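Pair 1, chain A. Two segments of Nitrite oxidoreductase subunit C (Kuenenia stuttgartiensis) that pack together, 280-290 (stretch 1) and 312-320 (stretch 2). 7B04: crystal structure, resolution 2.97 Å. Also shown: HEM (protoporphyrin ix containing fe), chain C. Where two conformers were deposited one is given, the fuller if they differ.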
# COMPACT_ATOMS: atom_id res chain seq x y z
N GLN A 280 -33.35 37.18 -36.00
CA GLN A 280 -33.06 38.16 -37.04
C GLN A 280 -33.78 39.46 -36.73
O GLN A 280 -35.01 39.50 -36.68
CB GLN A 280 -33.47 37.63 -38.41
CG GLN A 280 -32.82 36.30 -38.78
CD GLN A 280 -31.31 36.39 -38.87
OE1 GLN A 280 -30.76 37.40 -39.31
NE2 GLN A 280 -30.63 35.32 -38.47
N PHE A 281 -33.01 40.53 -36.53
CA PHE A 281 -33.55 41.85 -36.27
C PHE A 281 -33.59 42.66 -37.56
O PHE A 281 -32.68 42.58 -38.39
CB PHE A 281 -32.70 42.61 -35.24
CG PHE A 281 -32.60 41.92 -33.90
CD1 PHE A 281 -33.67 41.93 -33.03
CD2 PHE A 281 -31.42 41.31 -33.52
CE1 PHE A 281 -33.58 41.31 -31.79
CE2 PHE A 281 -31.32 40.69 -32.28
CZ PHE A 281 -32.40 40.69 -31.42
N VAL A 282 -34.67 43.42 -37.73
CA VAL A 282 -34.80 44.33 -38.87
C VAL A 282 -35.16 45.71 -38.33
O VAL A 282 -36.09 45.83 -37.53
CB VAL A 282 -35.85 43.83 -39.88
CG1 VAL A 282 -36.01 44.84 -41.00
CG2 VAL A 282 -35.45 42.47 -40.43
N PRO A 283 -34.45 46.76 -38.72
CA PRO A 283 -34.80 48.10 -38.24
C PRO A 283 -36.22 48.46 -38.66
O PRO A 283 -36.61 48.29 -39.82
CB PRO A 283 -33.76 49.01 -38.92
CG PRO A 283 -32.61 48.11 -39.19
CD PRO A 283 -33.21 46.78 -39.53
N GLY A 284 -37.02 48.88 -37.70
CA GLY A 284 -38.43 49.19 -37.92
C GLY A 284 -39.31 48.02 -37.55
O GLY A 284 -40.50 48.20 -37.51
N GLU A 285 -38.73 46.88 -37.21
CA GLU A 285 -39.58 45.73 -36.83
C GLU A 285 -39.54 45.55 -35.32
O GLU A 285 -38.62 46.00 -34.71
CB GLU A 285 -39.21 44.44 -37.55
CG GLU A 285 -40.29 43.38 -37.58
CD GLU A 285 -41.67 43.76 -38.09
OE1 GLU A 285 -42.13 43.14 -39.07
OE2 GLU A 285 -42.30 44.64 -37.49
N SER A 286 -40.59 44.96 -34.77
CA SER A 286 -40.72 44.71 -33.33
C SER A 286 -40.89 43.22 -33.14
O SER A 286 -41.46 42.58 -34.00
CB SER A 286 -41.91 45.41 -32.82
OG SER A 286 -43.01 45.14 -33.63
N THR A 287 -40.36 42.74 -32.03
CA THR A 287 -40.42 41.34 -31.55
C THR A 287 -40.55 41.39 -30.03
O THR A 287 -41.02 42.38 -29.53
CB THR A 287 -39.25 40.51 -32.09
OG1 THR A 287 -39.54 39.14 -31.88
CG2 THR A 287 -37.95 40.81 -31.41
N TYR A 288 -40.27 40.29 -29.36
CA TYR A 288 -40.34 40.18 -27.91
C TYR A 288 -39.01 39.67 -27.36
O TYR A 288 -38.16 39.17 -28.10
CB TYR A 288 -41.49 39.26 -27.48
CG TYR A 288 -42.85 39.69 -28.00
CD1 TYR A 288 -43.19 39.54 -29.34
CD2 TYR A 288 -43.80 40.24 -27.15
CE1 TYR A 288 -44.42 39.93 -29.82
CE2 TYR A 288 -45.04 40.64 -27.62
CZ TYR A 288 -45.35 40.48 -28.96
OH TYR A 288 -46.58 40.87 -29.44
N PHE A 289 -38.82 39.84 -26.06
CA PHE A 289 -37.63 39.32 -25.39
C PHE A 289 -37.99 38.93 -23.96
O PHE A 289 -39.04 39.29 -23.44
CB PHE A 289 -36.47 40.33 -25.42
CG PHE A 289 -36.56 41.41 -24.38
CD1 PHE A 289 -37.24 42.59 -24.64
CD2 PHE A 289 -35.95 41.26 -23.15
CE1 PHE A 289 -37.31 43.59 -23.69
CE2 PHE A 289 -36.03 42.25 -22.19
CZ PHE A 289 -36.71 43.42 -22.46
N ASN A 290 -37.07 38.19 -23.34
CA ASN A 290 -37.20 37.79 -21.94
C ASN A 290 -35.81 37.75 -21.33
O ASN A 290 -34.79 37.75 -22.03
CB ASN A 290 -37.89 36.43 -21.82
CG ASN A 290 -38.52 36.22 -20.45
OD1 ASN A 290 -38.40 37.06 -19.57
ND2 ASN A 290 -39.20 35.09 -20.28
N HIS A 312 -41.30 40.36 -22.94
CA HIS A 312 -41.36 41.81 -22.97
C HIS A 312 -41.28 42.31 -24.41
O HIS A 312 -40.47 41.80 -25.20
CB HIS A 312 -40.22 42.43 -22.17
CG HIS A 312 -40.31 42.18 -20.69
ND1 HIS A 312 -41.08 42.95 -19.85
CD2 HIS A 312 -39.72 41.24 -19.91
CE1 HIS A 312 -40.97 42.50 -18.61
NE2 HIS A 312 -40.15 41.46 -18.62
N PRO A 313 -42.11 43.28 -24.79
CA PRO A 313 -42.08 43.76 -26.18
C PRO A 313 -40.79 44.50 -26.48
O PRO A 313 -40.19 45.15 -25.61
CB PRO A 313 -43.29 44.70 -26.26
CG PRO A 313 -44.15 44.32 -25.11
CD PRO A 313 -43.21 43.89 -24.03
N LEU A 314 -40.36 44.39 -27.73
CA LEU A 314 -39.14 45.04 -28.20
C LEU A 314 -39.41 45.66 -29.55
O LEU A 314 -39.99 45.01 -30.42
CB LEU A 314 -37.99 44.02 -28.30
CG LEU A 314 -36.81 44.44 -29.17
CD1 LEU A 314 -35.93 45.35 -28.36
CD2 LEU A 314 -36.02 43.23 -29.65
N SER A 315 -39.01 46.92 -29.73
CA SER A 315 -39.16 47.62 -30.99
C SER A 315 -37.83 48.21 -31.43
O SER A 315 -37.09 48.76 -30.62
CB SER A 315 -40.22 48.73 -30.89
OG SER A 315 -40.31 49.45 -32.11
N LEU A 316 -37.54 48.09 -32.72
CA LEU A 316 -36.34 48.67 -33.32
C LEU A 316 -36.72 49.90 -34.13
O LEU A 316 -37.64 49.85 -34.96
CB LEU A 316 -35.61 47.66 -34.20
CG LEU A 316 -34.64 46.71 -33.50
CD1 LEU A 316 -35.38 45.61 -32.75
CD2 LEU A 316 -33.66 46.12 -34.50
N GLU A 317 -36.02 51.01 -33.89
CA GLU A 317 -36.25 52.22 -34.66
C GLU A 317 -35.69 52.07 -36.08
O GLU A 317 -34.80 51.26 -36.34
CB GLU A 317 -35.58 53.42 -33.98
CG GLU A 317 -36.53 54.31 -33.19
CD GLU A 317 -35.82 55.08 -32.09
OE1 GLU A 317 -34.82 55.77 -32.40
OE2 GLU A 317 -36.25 54.99 -30.92
N ARG A 318 -36.22 52.87 -36.99
CA ARG A 318 -35.71 52.90 -38.35
C ARG A 318 -34.39 53.67 -38.40
O ARG A 318 -34.05 54.43 -37.49
CB ARG A 318 -36.72 53.53 -39.30
CG ARG A 318 -37.93 52.66 -39.60
CD ARG A 318 -39.20 53.48 -39.68
NE ARG A 318 -40.38 52.66 -39.96
CZ ARG A 318 -41.13 52.08 -39.03
NH1 ARG A 318 -42.17 51.35 -39.38
NH2 ARG A 318 -40.82 52.23 -37.74
N ILE A 319 -33.65 53.47 -39.48
CA ILE A 319 -32.35 54.11 -39.64
C ILE A 319 -32.55 55.51 -40.21
O ILE A 319 -33.29 55.69 -41.19
CB ILE A 319 -31.44 53.27 -40.56
CG1 ILE A 319 -31.16 51.90 -39.94
CG2 ILE A 319 -30.13 54.01 -40.84
CD1 ILE A 319 -30.51 50.93 -40.90
N ALA A 320 -31.90 56.50 -39.60
CA ALA A 320 -31.94 57.88 -40.07
C ALA A 320 -31.06 57.98 -41.31
O ALA A 320 -29.91 58.42 -41.28
CB ALA A 320 -31.49 58.84 -38.98
CHA HEM C . -31.42 26.65 -18.05
CHB HEM C . -35.98 26.18 -16.41
CHC HEM C . -36.84 30.70 -17.99
CHD HEM C . -32.31 31.12 -19.79
C1A HEM C . -32.59 26.10 -17.56
C2A HEM C . -32.81 24.70 -17.28
C3A HEM C . -34.07 24.56 -16.82
C4A HEM C . -34.69 25.87 -16.81
CMA HEM C . -34.76 23.25 -16.38
CAA HEM C . -31.74 23.60 -17.46
CBA HEM C . -32.15 22.60 -18.54
CGA HEM C . -31.62 23.06 -19.87
O1A HEM C . -32.32 22.87 -20.89
O2A HEM C . -30.50 23.63 -19.89
C1B HEM C . -36.61 27.39 -16.64
C2B HEM C . -37.90 27.81 -16.13
C3B HEM C . -38.15 29.06 -16.58
C4B HEM C . -37.00 29.48 -17.36
CMB HEM C . -38.80 26.89 -15.27
CAB HEM C . -39.37 29.98 -16.33
CBB HEM C . -40.34 29.74 -15.44
C1C HEM C . -35.68 31.22 -18.55
C2C HEM C . -35.49 32.59 -18.99
C3C HEM C . -34.25 32.71 -19.47
C4C HEM C . -33.60 31.42 -19.39
CMC HEM C . -36.54 33.72 -18.88
CAC HEM C . -33.63 34.00 -20.04
CBC HEM C . -33.05 34.03 -21.24
C1D HEM C . -31.64 29.97 -19.39
C2D HEM C . -30.21 29.75 -19.42
C3D HEM C . -29.97 28.53 -18.94
C4D HEM C . -31.24 27.92 -18.58
CMD HEM C . -29.13 30.73 -19.91
CAD HEM C . -28.57 27.88 -18.80
CBD HEM C . -28.06 28.01 -17.37
CGD HEM C . -26.61 27.59 -17.30
O1D HEM C . -25.99 27.72 -16.22
O2D HEM C . -26.07 27.12 -18.34
NA HEM C . -33.76 26.77 -17.27
NB HEM C . -36.09 28.44 -17.37
NC HEM C . -34.51 30.52 -18.81
ND HEM C . -32.24 28.83 -18.87
FE HEM C . -34.26 28.43 -18.20

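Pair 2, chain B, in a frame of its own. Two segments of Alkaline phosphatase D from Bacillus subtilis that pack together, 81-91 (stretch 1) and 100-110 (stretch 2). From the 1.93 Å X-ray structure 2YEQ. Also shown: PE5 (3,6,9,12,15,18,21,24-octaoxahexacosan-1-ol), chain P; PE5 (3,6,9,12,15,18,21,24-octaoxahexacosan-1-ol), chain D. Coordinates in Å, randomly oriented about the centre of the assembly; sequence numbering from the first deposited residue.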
# COMPACT_ATOMS: atom_id res chain seq x y z
N GLY B 81 -15.69 13.52 -18.24
CA GLY B 81 -15.68 14.05 -19.60
C GLY B 81 -14.29 14.05 -20.20
O GLY B 81 -13.97 14.89 -21.03
N LEU B 82 -13.44 13.12 -19.77
CA LEU B 82 -12.07 13.04 -20.25
C LEU B 82 -11.93 11.96 -21.31
O LEU B 82 -12.79 11.11 -21.46
CB LEU B 82 -11.09 12.76 -19.10
CG LEU B 82 -11.09 13.72 -17.91
CD1 LEU B 82 -10.07 13.28 -16.84
CD2 LEU B 82 -10.79 15.15 -18.38
N GLU B 83 -10.81 11.98 -22.02
CA GLU B 83 -10.53 10.98 -23.04
C GLU B 83 -9.66 9.87 -22.44
O GLU B 83 -8.90 10.12 -21.52
CB GLU B 83 -9.75 11.60 -24.21
CG GLU B 83 -10.49 12.72 -24.95
CD GLU B 83 -9.62 13.32 -26.05
OE1 GLU B 83 -9.46 12.65 -27.10
OE2 GLU B 83 -9.07 14.44 -25.86
N PRO B 84 -9.72 8.68 -23.03
CA PRO B 84 -8.97 7.53 -22.49
C PRO B 84 -7.49 7.53 -22.80
O PRO B 84 -7.04 8.10 -23.78
CB PRO B 84 -9.65 6.33 -23.12
CG PRO B 84 -10.24 6.85 -24.37
CD PRO B 84 -10.65 8.27 -24.10
N ASN B 85 -6.72 6.92 -21.91
CA ASN B 85 -5.29 6.79 -22.03
C ASN B 85 -4.57 8.09 -22.33
O ASN B 85 -3.64 8.12 -23.14
CB ASN B 85 -4.98 5.75 -23.10
CG ASN B 85 -3.63 5.10 -22.92
OD1 ASN B 85 -3.01 5.16 -21.86
ND2 ASN B 85 -3.16 4.47 -23.97
N LYS B 86 -4.98 9.16 -21.65
CA LYS B 86 -4.44 10.49 -21.90
C LYS B 86 -3.91 11.14 -20.63
O LYS B 86 -4.56 11.08 -19.59
CB LYS B 86 -5.53 11.37 -22.51
CG LYS B 86 -5.02 12.71 -22.99
CD LYS B 86 -6.00 13.41 -23.93
CE LYS B 86 -5.30 14.03 -25.15
NZ LYS B 86 -4.06 14.78 -24.83
N VAL B 87 -2.76 11.79 -20.76
CA VAL B 87 -2.13 12.55 -19.69
C VAL B 87 -2.82 13.88 -19.55
O VAL B 87 -3.08 14.55 -20.57
CB VAL B 87 -0.65 12.79 -19.97
CG1 VAL B 87 -0.02 13.75 -18.94
CG2 VAL B 87 0.09 11.46 -20.01
N TYR B 88 -3.12 14.27 -18.31
CA TYR B 88 -3.66 15.61 -18.05
C TYR B 88 -2.90 16.27 -16.93
O TYR B 88 -2.21 15.60 -16.15
CB TYR B 88 -5.12 15.54 -17.69
CG TYR B 88 -6.04 15.08 -18.80
CD1 TYR B 88 -6.59 16.00 -19.71
CD2 TYR B 88 -6.42 13.75 -18.91
CE1 TYR B 88 -7.45 15.61 -20.69
CE2 TYR B 88 -7.31 13.34 -19.91
CZ TYR B 88 -7.82 14.28 -20.79
OH TYR B 88 -8.71 13.88 -21.77
N TYR B 89 -3.04 17.59 -16.86
CA TYR B 89 -2.53 18.38 -15.76
C TYR B 89 -3.72 18.97 -15.02
O TYR B 89 -4.79 19.20 -15.62
CB TYR B 89 -1.60 19.47 -16.27
CG TYR B 89 -0.41 18.87 -16.96
CD1 TYR B 89 -0.46 18.55 -18.32
CD2 TYR B 89 0.75 18.56 -16.25
CE1 TYR B 89 0.62 17.96 -18.96
CE2 TYR B 89 1.84 17.97 -16.88
CZ TYR B 89 1.77 17.67 -18.24
OH TYR B 89 2.83 17.09 -18.89
N TYR B 90 -3.54 19.19 -13.72
CA TYR B 90 -4.60 19.74 -12.90
C TYR B 90 -4.05 20.66 -11.84
O TYR B 90 -2.89 20.55 -11.45
CB TYR B 90 -5.46 18.60 -12.29
CG TYR B 90 -4.70 17.74 -11.29
CD1 TYR B 90 -3.95 16.65 -11.72
CD2 TYR B 90 -4.74 18.01 -9.92
CE1 TYR B 90 -3.26 15.88 -10.83
CE2 TYR B 90 -4.05 17.24 -9.02
CZ TYR B 90 -3.32 16.17 -9.46
OH TYR B 90 -2.60 15.42 -8.58
N ARG B 91 -4.89 21.59 -11.38
CA ARG B 91 -4.53 22.46 -10.26
C ARG B 91 -5.77 23.04 -9.63
O ARG B 91 -6.86 23.01 -10.21
CB ARG B 91 -3.61 23.60 -10.73
CG ARG B 91 -4.33 24.59 -11.57
CD ARG B 91 -3.45 25.77 -11.96
NE ARG B 91 -4.16 26.56 -12.96
CZ ARG B 91 -3.63 27.58 -13.63
NH1 ARG B 91 -2.36 27.92 -13.43
NH2 ARG B 91 -4.37 28.23 -14.51
N PRO B 100 0.21 23.63 -6.16
CA PRO B 100 1.08 22.98 -7.14
C PRO B 100 0.28 22.34 -8.28
O PRO B 100 -0.89 21.96 -8.11
CB PRO B 100 1.79 21.90 -6.32
CG PRO B 100 1.61 22.29 -4.90
CD PRO B 100 0.33 23.01 -4.84
N VAL B 101 0.92 22.21 -9.43
CA VAL B 101 0.31 21.57 -10.57
C VAL B 101 0.53 20.05 -10.44
O VAL B 101 1.61 19.59 -10.11
CB VAL B 101 0.92 22.07 -11.90
CG1 VAL B 101 0.38 21.25 -13.08
CG2 VAL B 101 0.63 23.59 -12.08
N GLY B 102 -0.51 19.29 -10.68
CA GLY B 102 -0.41 17.86 -10.65
C GLY B 102 -0.49 17.30 -12.06
O GLY B 102 -1.03 17.94 -12.99
N LYS B 103 0.05 16.10 -12.21
CA LYS B 103 -0.06 15.35 -13.44
C LYS B 103 -0.78 14.02 -13.22
O LYS B 103 -0.51 13.31 -12.24
CB LYS B 103 1.34 15.09 -13.97
CG LYS B 103 1.44 14.48 -15.33
CD LYS B 103 2.95 14.49 -15.69
CE LYS B 103 3.29 13.83 -17.01
NZ LYS B 103 4.80 13.72 -17.11
N THR B 104 -1.65 13.68 -14.14
CA THR B 104 -2.41 12.45 -14.03
C THR B 104 -2.64 11.80 -15.39
O THR B 104 -2.22 12.32 -16.42
CB THR B 104 -3.75 12.71 -13.33
OG1 THR B 104 -4.30 11.46 -12.94
CG2 THR B 104 -4.74 13.48 -14.22
N LYS B 105 -3.33 10.66 -15.39
CA LYS B 105 -3.54 9.91 -16.63
C LYS B 105 -4.72 8.97 -16.53
O LYS B 105 -4.82 8.17 -15.59
CB LYS B 105 -2.28 9.14 -16.98
CG LYS B 105 -2.33 8.51 -18.37
CD LYS B 105 -1.07 7.68 -18.61
CE LYS B 105 -1.08 6.96 -19.93
NZ LYS B 105 -1.35 5.50 -19.74
N THR B 106 -5.64 9.07 -17.49
CA THR B 106 -6.81 8.22 -17.52
C THR B 106 -6.42 6.80 -17.98
O THR B 106 -5.38 6.59 -18.60
CB THR B 106 -7.91 8.74 -18.48
OG1 THR B 106 -7.32 9.02 -19.76
CG2 THR B 106 -8.62 9.97 -17.93
N LEU B 107 -7.27 5.83 -17.67
CA LEU B 107 -7.06 4.46 -18.13
C LEU B 107 -7.37 4.35 -19.63
O LEU B 107 -8.14 5.13 -20.17
CB LEU B 107 -7.99 3.51 -17.39
CG LEU B 107 -7.85 3.42 -15.87
CD1 LEU B 107 -8.80 2.33 -15.36
CD2 LEU B 107 -6.42 3.14 -15.48
N PRO B 108 -6.83 3.33 -20.28
CA PRO B 108 -7.29 2.95 -21.63
C PRO B 108 -8.77 2.61 -21.63
O PRO B 108 -9.33 2.24 -20.59
CB PRO B 108 -6.49 1.67 -21.95
CG PRO B 108 -5.30 1.72 -21.09
CD PRO B 108 -5.70 2.50 -19.84
N ALA B 109 -9.40 2.74 -22.79
CA ALA B 109 -10.79 2.33 -22.97
C ALA B 109 -10.90 0.85 -22.61
O ALA B 109 -9.96 0.09 -22.83
CB ALA B 109 -11.24 2.58 -24.42
N PRO B 110 -12.01 0.45 -22.00
CA PRO B 110 -12.19 -0.96 -21.65
C PRO B 110 -11.95 -1.85 -22.88
O PRO B 110 -12.42 -1.54 -23.97
CB PRO B 110 -13.66 -1.05 -21.20
CG PRO B 110 -14.20 0.34 -21.20
CD PRO B 110 -13.29 1.19 -22.00
C50 PE5 P . -2.78 30.79 -16.28
O1 PE5 P . -1.69 30.29 -15.49
C1 PE5 P . -0.96 29.23 -16.13
C2 PE5 P . 0.25 28.82 -15.29
O2 PE5 P . 0.21 27.42 -14.96
C3 PE5 P . 1.31 26.94 -14.16
C4 PE5 P . 1.07 27.06 -12.64
O3 PE5 P . -0.31 27.04 -12.25
C50 PE5 D . 6.11 16.64 -19.55
O1 PE5 D . 5.74 16.65 -18.16
C1 PE5 D . 6.83 17.05 -17.33
C2 PE5 D . 6.45 17.00 -15.86
O2 PE5 D . 6.18 15.65 -15.48
C3 PE5 D . 6.75 15.25 -14.23
C4 PE5 D . 6.34 13.83 -13.95
O HOH W 1 -1.24 13.22 -9.66

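Pairs 1 and 2 each join a loop and the strand that follows it to a second, antiparallel strand and its outgoing loop; the N, CA and C atoms of 14 central residues superpose with an RMSD of 0.5 Å, and the strand directions differ by 136° in pair 1 and 148° in pair 2. The backbone ladder is the common element. Thr A287 and Leu A314 exchange two hydrogen bonds (N to O, 2.8 Å each way), as do the matched Tyr B88 and Thr B104 (Tyr B88 N to Thr B104 O 2.9 Å, Thr B104 N to Tyr B88 O 2.8 Å); Phe A289 with His A312 and Tyr B90 with Gly B102 repeat the pattern.

At this last rung, both aromatic residues adopt the p rotamer, which brings the ring back over the partner strand. In pair 1 the face of Phe A289 receives His A312 CB, 3.8 Å from the ring centroid; in pair 2 Tyr B90 covers Gly B102, whose CA lies 3.7 Å from the centroid. The tyrosine sits so low that a CB on Gly B102 would fall 2.1 Å from Tyr B90 CZ, a clash. Its hydroxyl also lies 2.8 Å (OH) from a water that is 2.7 Å from Lys B103 O.

On the same side of the sheet, Leu A314 CD2 meets Thr A287 CG2 at 3.6 Å and Phe A281 CE1 at 3.8 Å. In pair 2 the large and small residues trade strands: Tyr B88 replaces the threonine and Thr B104 the leucine, with Tyr B88 CB 4.1 Å from Thr B104 CG2. The Tyr B88 ring extends back along its own stretch, where its OH accepts a hydrogen bond from Glu B83 N (2.8 Å).

The next inward position shows a clear contrast. The side chain of Leu A316 is wholly apolar, its CD2 3.7 Å from Phe A281 CB. Its match, Thr B106, keeps a methyl contact, CG2 to Leu B82 CD1 at 3.8 Å, but its OG1 donates to Glu B83 O (2.6 Å) and accepts from Lys B86 N (3.0 Å). In pair 1 the loop is instead closed by a type II turn, with Glu A285 N bonded to Val A282 O at 2.9 Å.

Within that turn Gly A284 has phi 97°, where a CB would be jammed against the preceding carbonyl; the matched Asn B85, at phi 50°, carries a side chain whose OD1 accepts from Lys B105 NZ (2.7 Å). Beside them the matched prolines pack differently: Pro A283 CG touches Ile A319 CD1 at 3.9 Å, Pro B84 CB the smaller Ala B109 CB at 4.3 Å.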